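Local coordinates for aldehyde dehydrogenase family protein (Pseudomonas syringae pv. tomato, PDB 5IUV) that probably oxidises indole-3-acetaldehyde to the auxin indole-3-acetic acid with NAD+ as electron acceptor, as an aldehyde dehydrogenase of a plant pathogen, at residues V189-P192 against S193-S196; P221-G224 against H225-G228. All coordinates share one frame; numbering follows the deposited sequence.

Both contacts lie in the NAD-binding part of the aldehyde dehydrogenase fold, in series along the chain, at the ends of two neighbouring parallel strands, 187-191 and 217-219. Contact 1 leaves the end of strand 187-191 and holds the adenosine ribose with charged and polar groups. Contact 2 follows strand 217-219 and turns into helix 224-232, which meets the adenine with bare glycine backbone. Contact 1 is the deeper, its centre about 12 Å from the centre of the chain, against about 18 Å for the centre of contact 2, whose His225 is exposed. They meet directly: Lys191 CD packs on Val227 CG1, and the Glu194 and Tyr223 side chains touch.

Contact 1: residues V189-P192 against S193-S196; sequences VLKP and SEKS. With NAD (nicotinamide-adenine-dinucleotide), chain C.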
ATOM      1  N   VAL A 189      -8.197 -28.840  -0.245  1.00  8.58           N
ATOM      2  CA  VAL A 189      -7.968 -30.255  -0.498  1.00  6.18           C
ATOM      3  C   VAL A 189      -6.554 -30.414  -1.043  1.00  7.80           C
ATOM      4  O   VAL A 189      -6.249 -29.997  -2.166  1.00  7.20           O
ATOM      5  CB  VAL A 189      -8.981 -30.854  -1.486  1.00 10.53           C
ATOM      6  CG1 VAL A 189      -8.709 -32.352  -1.685  1.00  7.63           C
ATOM      7  CG2 VAL A 189     -10.409 -30.614  -0.996  1.00 10.89           C
ATOM      8  N   LEU A 190      -5.695 -30.999  -0.217  1.00  8.90           N
ATOM      9  CA  LEU A 190      -4.285 -31.181  -0.526  1.00  8.60           C
ATOM     10  C   LEU A 190      -4.039 -32.547  -1.157  1.00  8.70           C
ATOM     11  O   LEU A 190      -4.468 -33.571  -0.619  1.00  9.11           O
ATOM     12  CB  LEU A 190      -3.457 -31.024   0.752  1.00  8.84           C
ATOM     13  CG  LEU A 190      -1.948 -31.239   0.675  1.00  9.52           C
ATOM     14  CD1 LEU A 190      -1.299 -30.235  -0.266  1.00  9.68           C
ATOM     15  CD2 LEU A 190      -1.361 -31.121   2.072  1.00 10.07           C
ATOM     16  N   LYS A 191      -3.355 -32.549  -2.297  1.00  7.95           N
ATOM     17  CA  LYS A 191      -3.026 -33.776  -3.020  1.00  8.33           C
ATOM     18  C   LYS A 191      -1.513 -33.874  -3.139  1.00  7.84           C
ATOM     19  O   LYS A 191      -0.921 -33.324  -4.066  1.00  7.34           O
ATOM     20  CB  LYS A 191      -3.672 -33.787  -4.414  1.00 10.21           C
ATOM     21  CG  LYS A 191      -4.079 -35.165  -4.941  1.00 10.42           C
ATOM     22  CD  LYS A 191      -2.887 -36.107  -5.132  1.00 10.57           C
ATOM     23  CE  LYS A 191      -1.960 -35.671  -6.257  1.00 10.66           C
ATOM     24  NZ  LYS A 191      -0.815 -36.616  -6.433  1.00 10.86           N
ATOM     25  N   PRO A 192      -0.879 -34.576  -2.194  1.00  8.31           N
ATOM     26  CA  PRO A 192       0.572 -34.754  -2.233  1.00  6.85           C
ATOM     27  C   PRO A 192       1.000 -35.677  -3.368  1.00  8.46           C
ATOM     28  O   PRO A 192       0.201 -36.471  -3.879  1.00  7.97           O
ATOM     29  CB  PRO A 192       0.883 -35.388  -0.868  1.00  9.05           C
ATOM     30  CG  PRO A 192      -0.351 -36.173  -0.555  1.00  8.46           C
ATOM     31  CD  PRO A 192      -1.497 -35.324  -1.084  1.00  8.10           C
ATOM     32  N   SER A 193       2.260 -35.561  -3.761  1.00  7.20           N
ATOM     33  CA  SER A 193       2.827 -36.459  -4.754  1.00 10.50           C
ATOM     34  C   SER A 193       2.732 -37.913  -4.300  1.00  9.96           C
ATOM     35  O   SER A 193       2.944 -38.230  -3.127  1.00  9.01           O
ATOM     36  CB  SER A 193       4.284 -36.093  -5.030  1.00 12.15           C
ATOM     37  OG  SER A 193       4.908 -37.084  -5.821  1.00 13.83           O
ATOM     38  N   GLU A 194       2.426 -38.802  -5.235  1.00  7.76           N
ATOM     39  CA  GLU A 194       2.437 -40.226  -4.934  1.00 10.43           C
ATOM     40  C   GLU A 194       3.840 -40.704  -4.557  1.00 10.70           C
ATOM     41  O   GLU A 194       3.997 -41.774  -3.976  1.00  9.10           O
ATOM     42  CB  GLU A 194       1.903 -41.034  -6.121  1.00 12.53           C
ATOM     43  CG  GLU A 194       2.789 -41.012  -7.357  1.00 15.39           C
ATOM     44  CD  GLU A 194       2.493 -39.858  -8.311  1.00 23.47           C
ATOM     45  OE1 GLU A 194       1.817 -38.879  -7.922  1.00 21.78           O
ATOM     46  OE2 GLU A 194       2.952 -39.936  -9.470  1.00 28.41           O
ATOM     47  N   LYS A 195       4.861 -39.910  -4.875  1.00  8.19           N
ATOM     48  CA  LYS A 195       6.229 -40.270  -4.499  1.00 10.57           C
ATOM     49  C   LYS A 195       6.595 -39.805  -3.093  1.00 10.99           C
ATOM     50  O   LYS A 195       7.656 -40.149  -2.577  1.00 14.60           O
ATOM     51  CB  LYS A 195       7.230 -39.686  -5.499  1.00 13.42           C
ATOM     52  CG  LYS A 195       7.107 -40.231  -6.937  1.00 17.37           C
ATOM     53  CD  LYS A 195       7.822 -39.290  -7.907  1.00 23.00           C
ATOM     54  CE  LYS A 195       8.391 -39.986  -9.130  1.00 26.65           C
ATOM     55  NZ  LYS A 195       7.377 -40.726  -9.907  1.00 28.26           N
ATOM     56  N   SER A 196       5.729 -39.012  -2.473  1.00  9.19           N
ATOM     57  CA  SER A 196       6.021 -38.486  -1.141  1.00  9.76           C
ATOM     58  C   SER A 196       4.761 -38.105  -0.363  1.00  8.56           C
ATOM     59  O   SER A 196       4.575 -36.937  -0.017  1.00 13.24           O
ATOM     60  CB  SER A 196       6.941 -37.269  -1.253  1.00 10.35           C
ATOM     61  OG  SER A 196       6.302 -36.227  -1.973  1.00 12.21           O
TER
HETATM   62  PA  NAD C 700       4.734 -33.552 -11.807  1.00 19.45           P
HETATM   63  O1A NAD C 700       4.349 -32.495 -12.770  1.00 13.32           O
HETATM   64  O2A NAD C 700       4.949 -34.914 -12.435  1.00 21.98           O
HETATM   65  O5B NAD C 700       3.649 -33.672 -10.667  1.00 15.41           O
HETATM   66  C5B NAD C 700       3.438 -32.716  -9.607  1.00 16.22           C
HETATM   67  C4B NAD C 700       2.161 -33.106  -8.907  1.00 15.78           C
HETATM   68  O4B NAD C 700       1.090 -33.153  -9.875  1.00 15.93           O
HETATM   69  C3B NAD C 700       2.133 -34.457  -8.184  1.00 31.86           C
HETATM   70  O3B NAD C 700       1.361 -34.378  -6.991  1.00 37.62           O
HETATM   71  C2B NAD C 700       1.461 -35.376  -9.206  1.00 27.63           C
HETATM   72  O2B NAD C 700       0.834 -36.500  -8.595  1.00 15.53           O
HETATM   73  C1B NAD C 700       0.456 -34.414  -9.832  1.00 17.08           C
HETATM   74  N9A NAD C 700      -0.016 -34.739 -11.175  1.00 13.18           N
HETATM   75  C8A NAD C 700       0.617 -35.491 -12.130  1.00  9.88           C
HETATM   76  N7A NAD C 700      -0.095 -35.694 -13.213  1.00 10.67           N
HETATM   77  C5A NAD C 700      -1.276 -35.002 -12.963  1.00  9.73           C
HETATM   78  C6A NAD C 700      -2.428 -34.780 -13.745  1.00  9.98           C
HETATM   79  N6A NAD C 700      -2.622 -35.311 -14.957  1.00 11.79           N
HETATM   80  N1A NAD C 700      -3.400 -33.998 -13.219  1.00 10.90           N
HETATM   81  C2A NAD C 700      -3.232 -33.498 -11.990  1.00 10.88           C
HETATM   82  N3A NAD C 700      -2.199 -33.651 -11.156  1.00  9.95           N
HETATM   83  C4A NAD C 700      -1.239 -34.412 -11.711  1.00 11.33           C
HETATM   84  O3  NAD C 700       6.092 -33.119 -11.068  1.00 29.48           O
HETATM   85  PN  NAD C 700       7.046 -33.826  -9.989  1.00 38.13           P
HETATM   86  O1N NAD C 700       7.830 -34.847 -10.724  1.00 39.42           O
HETATM   87  O2N NAD C 700       6.229 -34.247  -8.827  1.00 34.22           O
HETATM   88  O5D NAD C 700       7.961 -32.617  -9.486  1.00 41.32           O
HETATM   89  C5D NAD C 700       9.119 -32.167 -10.223  1.00 37.67           C
HETATM   90  C4D NAD C 700       8.757 -30.882 -10.927  1.00 36.96           C
HETATM   91  O4D NAD C 700       8.358 -29.895  -9.948  1.00 44.24           O
HETATM   92  C3D NAD C 700       9.894 -30.228 -11.702  1.00 39.08           C
HETATM   93  O3D NAD C 700       9.434 -29.823 -12.987  1.00 37.72           O
HETATM   94  C2D NAD C 700      10.249 -29.036 -10.806  1.00 42.46           C
HETATM   95  O2D NAD C 700      10.814 -27.903 -11.459  1.00 44.84           O
HETATM   96  C1D NAD C 700       8.870 -28.639 -10.230  1.00 43.68           C
HETATM   97  N1N NAD C 700       9.036 -27.839  -8.944  1.00 42.41           N
HETATM   98  C2N NAD C 700       8.659 -26.477  -9.029  1.00 41.71           C
HETATM   99  C3N NAD C 700       8.715 -25.677  -7.898  1.00 40.59           C
HETATM  100  C7N NAD C 700       8.399 -24.203  -7.932  1.00 36.70           C
HETATM  101  O7N NAD C 700       8.259 -23.625  -9.030  1.00 38.19           O
HETATM  102  N7N NAD C 700       8.393 -23.555  -6.793  1.00 29.96           N
HETATM  103  C4N NAD C 700       9.165 -26.239  -6.701  1.00 41.24           C
HETATM  104  C5N NAD C 700       9.561 -27.571  -6.649  1.00 42.19           C
HETATM  105  C6N NAD C 700       9.484 -28.359  -7.786  1.00 42.32           C
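The adenosine-ribose site of the NAD pocket is built where strand 187-191 runs out into a loop, and Lys191 and Glu194 close on the cofactor from the two sides of that junction. Lys191 NZ donates to both ribose hydroxyls, NAD O2B at 2.7 Å and NAD O3B at 3.2 Å. The NAD O2B hydroxyl in turn donates to Glu194 OE1, also 2.7 Å away, so one oxygen is held by a cation and a carboxylate. Lys191 NZ and Glu194 OE1 form a long salt bridge of 3.8 Å, with O2B linking them. A lysine suits this place because its long chain, bent at chi2 and chi3 (both near -65°), carries NZ forward past the end of the strand, where Lys191 NZ also donates to Pro192 O at 2.8 Å, from above the carbonyl plane. Gly222 O is a further acceptor for the ammonium, which would probably help keep it charged. The glutamate carries CG between its backbone N and carbonyl carbon (chi1 67°), and a bend at chi2 brings OE1 to the ribose; a carboxylate here can accept from the 2'-hydroxyl of NAD. Pro192 leads out of the strand, its ring packed on Ala200 of helix 198-210. The loop beyond is a type I turn from Ser193 to Ser196, closed by Ser196 N to Ser193 O. Serine fits its first position because the short hydroxyl can reach the backbone N two residues on: in an ST turn, Ser193 OG accepts from Lys195 N at 3.0 Å.

Contact 2: residues P221-G224 against H225-G228; sequences PGYG and HTVG. With NAD (nicotinamide-adenine-dinucleotide), chain C.
Tyr223 occupies the N-cap of helix 224-232, the helix whose first turn lies against the adenine of NAD, and its side chain packs across that turn beside His225. Tyr223 CB does most of the touching, 3.5 Å from His225 CE1 and 3.5 Å from Thr226 OG1. The next atom, Tyr223 CG, lies 3.8 Å from His225 CE1, and with chi1 at -61° it stands anti to the carbonyl carbon, leading the ring away from the helix. Farther out, CD1 packs on Glu194 CG, and the ring also meets Phe37. The Tyr223 and His225 side chains point the same way, their ring planes at 22°, but the rings are slid so far apart that they barely overlap. Thr226 OG1 lies at the edge of the tyrosine ring, near its plane.

The carbonyl oxygen of Tyr223 accepts from the first turn of the helix. Thr226 N, Val227 N and Gly228 N all direct weak hydrogen bonds to it; that from Gly228 N to Tyr223 O is nearly straight at 176° but 3.4 Å long, consistent with the wider pi-type turn here. Threonine suits this turn because its hydroxyl can join the polar network: a water that accepts from Tyr223 N also hydrogen-bonds Thr226 OG1, tying the cap to the helix. Val227 offers a branched aliphatic surface, with Val227 CG1 3.9 Å from Gly222 C. Glycine fits at Gly222, whose phi of 148° is readily reached without a side chain. At Gly224 and Gly228 the bare backbone lies directly on the base, Gly224 CA at 3.4 Å from NAD C4A and Gly228 C at 3.4 Å from NAD C2A.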
ATOM      1  N   PRO A 221      -4.060 -38.681  -0.732  1.00 11.20           N
ATOM      2  CA  PRO A 221      -2.926 -39.302  -1.422  1.00  9.36           C
ATOM      3  C   PRO A 221      -3.412 -40.106  -2.626  1.00 10.70           C
ATOM      4  O   PRO A 221      -4.565 -40.542  -2.649  1.00 13.47           O
ATOM      5  CB  PRO A 221      -2.303 -40.202  -0.351  1.00  9.94           C
ATOM      6  CG  PRO A 221      -3.426 -40.488   0.599  1.00  9.71           C
ATOM      7  CD  PRO A 221      -4.301 -39.271   0.597  1.00 10.46           C
ATOM      8  N   GLY A 222      -2.559 -40.268  -3.626  1.00 11.49           N
ATOM      9  CA  GLY A 222      -2.942 -40.979  -4.833  1.00 10.21           C
ATOM     10  C   GLY A 222      -2.242 -40.422  -6.055  1.00 10.96           C
ATOM     11  O   GLY A 222      -1.496 -39.454  -5.955  1.00 10.10           O
ATOM     12  N   TYR A 223      -2.484 -41.037  -7.212  1.00 10.87           N
ATOM     13  CA  TYR A 223      -1.783 -40.669  -8.434  1.00 12.13           C
ATOM     14  C   TYR A 223      -2.310 -39.380  -9.041  1.00 12.64           C
ATOM     15  O   TYR A 223      -3.467 -39.014  -8.841  1.00 11.69           O
ATOM     16  CB  TYR A 223      -1.878 -41.803  -9.455  1.00 15.28           C
ATOM     17  CG  TYR A 223      -1.249 -43.079  -8.960  1.00 20.07           C
ATOM     18  CD1 TYR A 223       0.128 -43.184  -8.828  1.00 23.29           C
ATOM     19  CD2 TYR A 223      -2.029 -44.172  -8.605  1.00 24.57           C
ATOM     20  CE1 TYR A 223       0.716 -44.351  -8.364  1.00 26.86           C
ATOM     21  CE2 TYR A 223      -1.447 -45.347  -8.140  1.00 26.76           C
ATOM     22  CZ  TYR A 223      -0.077 -45.424  -8.021  1.00 27.82           C
ATOM     23  OH  TYR A 223       0.507 -46.583  -7.565  1.00 31.29           O
ATOM     24  N   GLY A 224      -1.445 -38.695  -9.783  1.00 10.71           N
ATOM     25  CA  GLY A 224      -1.839 -37.479 -10.471  1.00  8.24           C
ATOM     26  C   GLY A 224      -2.935 -37.721 -11.489  1.00  8.83           C
ATOM     27  O   GLY A 224      -3.897 -36.953 -11.577  1.00 10.11           O
ATOM     28  N   HIS A 225      -2.806 -38.800 -12.254  1.00  9.97           N
ATOM     29  CA  HIS A 225      -3.748 -39.058 -13.342  1.00 13.46           C
ATOM     30  C   HIS A 225      -5.091 -39.600 -12.856  1.00 14.27           C
ATOM     31  O   HIS A 225      -6.002 -39.770 -13.655  1.00 14.99           O
ATOM     32  CB  HIS A 225      -3.148 -40.028 -14.351  1.00 13.22           C
ATOM     33  CG  HIS A 225      -2.893 -41.390 -13.793  1.00 13.68           C
ATOM     34  ND1 HIS A 225      -1.734 -41.709 -13.119  1.00 14.54           N
ATOM     35  CD2 HIS A 225      -3.646 -42.515 -13.802  1.00 15.37           C
ATOM     36  CE1 HIS A 225      -1.782 -42.974 -12.742  1.00 16.22           C
ATOM     37  NE2 HIS A 225      -2.931 -43.487 -13.146  1.00 16.11           N
ATOM     38  N   THR A 226      -5.217 -39.868 -11.558  1.00 13.72           N
ATOM     39  CA  THR A 226      -6.516 -40.247 -11.001  1.00 13.16           C
ATOM     40  C   THR A 226      -7.097 -39.106 -10.146  1.00 11.52           C
ATOM     41  O   THR A 226      -7.912 -38.322 -10.631  1.00 11.46           O
ATOM     42  CB  THR A 226      -6.443 -41.561 -10.162  1.00 13.45           C
ATOM     43  OG1 THR A 226      -5.360 -41.503  -9.231  1.00 15.81           O
ATOM     44  CG2 THR A 226      -6.241 -42.777 -11.070  1.00 15.31           C
ATOM     45  N   VAL A 227      -6.678 -38.996  -8.889  1.00  9.24           N
ATOM     46  CA  VAL A 227      -7.307 -38.028  -7.996  1.00  8.92           C
ATOM     47  C   VAL A 227      -6.839 -36.592  -8.279  1.00  8.78           C
ATOM     48  O   VAL A 227      -7.614 -35.645  -8.125  1.00 10.39           O
ATOM     49  CB  VAL A 227      -7.070 -38.389  -6.502  1.00 12.63           C
ATOM     50  CG1 VAL A 227      -5.585 -38.379  -6.146  1.00 12.62           C
ATOM     51  CG2 VAL A 227      -7.866 -37.458  -5.582  1.00 11.29           C
ATOM     52  N   GLY A 228      -5.594 -36.424  -8.712  1.00  7.38           N
ATOM     53  CA  GLY A 228      -5.109 -35.102  -9.072  1.00  7.16           C
ATOM     54  C   GLY A 228      -5.933 -34.502 -10.198  1.00  8.86           C
ATOM     55  O   GLY A 228      -6.442 -33.382 -10.098  1.00  8.25           O
TER
HETATM   56  PA  NAD C 700       4.734 -33.552 -11.807  1.00 19.45           P
HETATM   57  O1A NAD C 700       4.349 -32.495 -12.770  1.00 13.32           O
HETATM   58  O2A NAD C 700       4.949 -34.914 -12.435  1.00 21.98           O
HETATM   59  O5B NAD C 700       3.649 -33.672 -10.667  1.00 15.41           O
HETATM   60  C5B NAD C 700       3.438 -32.716  -9.607  1.00 16.22           C
HETATM   61  C4B NAD C 700       2.161 -33.106  -8.907  1.00 15.78           C
HETATM   62  O4B NAD C 700       1.090 -33.153  -9.875  1.00 15.93           O
HETATM   63  C3B NAD C 700       2.133 -34.457  -8.184  1.00 31.86           C
HETATM   64  O3B NAD C 700       1.361 -34.378  -6.991  1.00 37.62           O
HETATM   65  C2B NAD C 700       1.461 -35.376  -9.206  1.00 27.63           C
HETATM   66  O2B NAD C 700       0.834 -36.500  -8.595  1.00 15.53           O
HETATM   67  C1B NAD C 700       0.456 -34.414  -9.832  1.00 17.08           C
HETATM   68  N9A NAD C 700      -0.016 -34.739 -11.175  1.00 13.18           N
HETATM   69  C8A NAD C 700       0.617 -35.491 -12.130  1.00  9.88           C
HETATM   70  N7A NAD C 700      -0.095 -35.694 -13.213  1.00 10.67           N
HETATM   71  C5A NAD C 700      -1.276 -35.002 -12.963  1.00  9.73           C
HETATM   72  C6A NAD C 700      -2.428 -34.780 -13.745  1.00  9.98           C
HETATM   73  N6A NAD C 700      -2.622 -35.311 -14.957  1.00 11.79           N
HETATM   74  N1A NAD C 700      -3.400 -33.998 -13.219  1.00 10.90           N
HETATM   75  C2A NAD C 700      -3.232 -33.498 -11.990  1.00 10.88           C
HETATM   76  N3A NAD C 700      -2.199 -33.651 -11.156  1.00  9.95           N
HETATM   77  C4A NAD C 700      -1.239 -34.412 -11.711  1.00 11.33           C
HETATM   78  O3  NAD C 700       6.092 -33.119 -11.068  1.00 29.48           O
HETATM   79  PN  NAD C 700       7.046 -33.826  -9.989  1.00 38.13           P
HETATM   80  O1N NAD C 700       7.830 -34.847 -10.724  1.00 39.42           O
HETATM   81  O2N NAD C 700       6.229 -34.247  -8.827  1.00 34.22           O
HETATM   82  O5D NAD C 700       7.961 -32.617  -9.486  1.00 41.32           O
HETATM   83  C5D NAD C 700       9.119 -32.167 -10.223  1.00 37.67           C
HETATM   84  C4D NAD C 700       8.757 -30.882 -10.927  1.00 36.96           C
HETATM   85  O4D NAD C 700       8.358 -29.895  -9.948  1.00 44.24           O
HETATM   86  C3D NAD C 700       9.894 -30.228 -11.702  1.00 39.08           C
HETATM   87  O3D NAD C 700       9.434 -29.823 -12.987  1.00 37.72           O
HETATM   88  C2D NAD C 700      10.249 -29.036 -10.806  1.00 42.46           C
HETATM   89  O2D NAD C 700      10.814 -27.903 -11.459  1.00 44.84           O
HETATM   90  C1D NAD C 700       8.870 -28.639 -10.230  1.00 43.68           C
HETATM   91  N1N NAD C 700       9.036 -27.839  -8.944  1.00 42.41           N
HETATM   92  C2N NAD C 700       8.659 -26.477  -9.029  1.00 41.71           C
HETATM   93  C3N NAD C 700       8.715 -25.677  -7.898  1.00 40.59           C
HETATM   94  C7N NAD C 700       8.399 -24.203  -7.932  1.00 36.70           C
HETATM   95  O7N NAD C 700       8.259 -23.625  -9.030  1.00 38.19           O
HETATM   96  N7N NAD C 700       8.393 -23.555  -6.793  1.00 29.96           N
HETATM   97  C4N NAD C 700       9.165 -26.239  -6.701  1.00 41.24           C
HETATM   98  C5N NAD C 700       9.561 -27.571  -6.649  1.00 42.19           C
HETATM   99  C6N NAD C 700       9.484 -28.359  -7.786  1.00 42.32           C
HETATM  100  O   HOH W   1      -4.705 -42.913  -6.869  1.00 11.39           O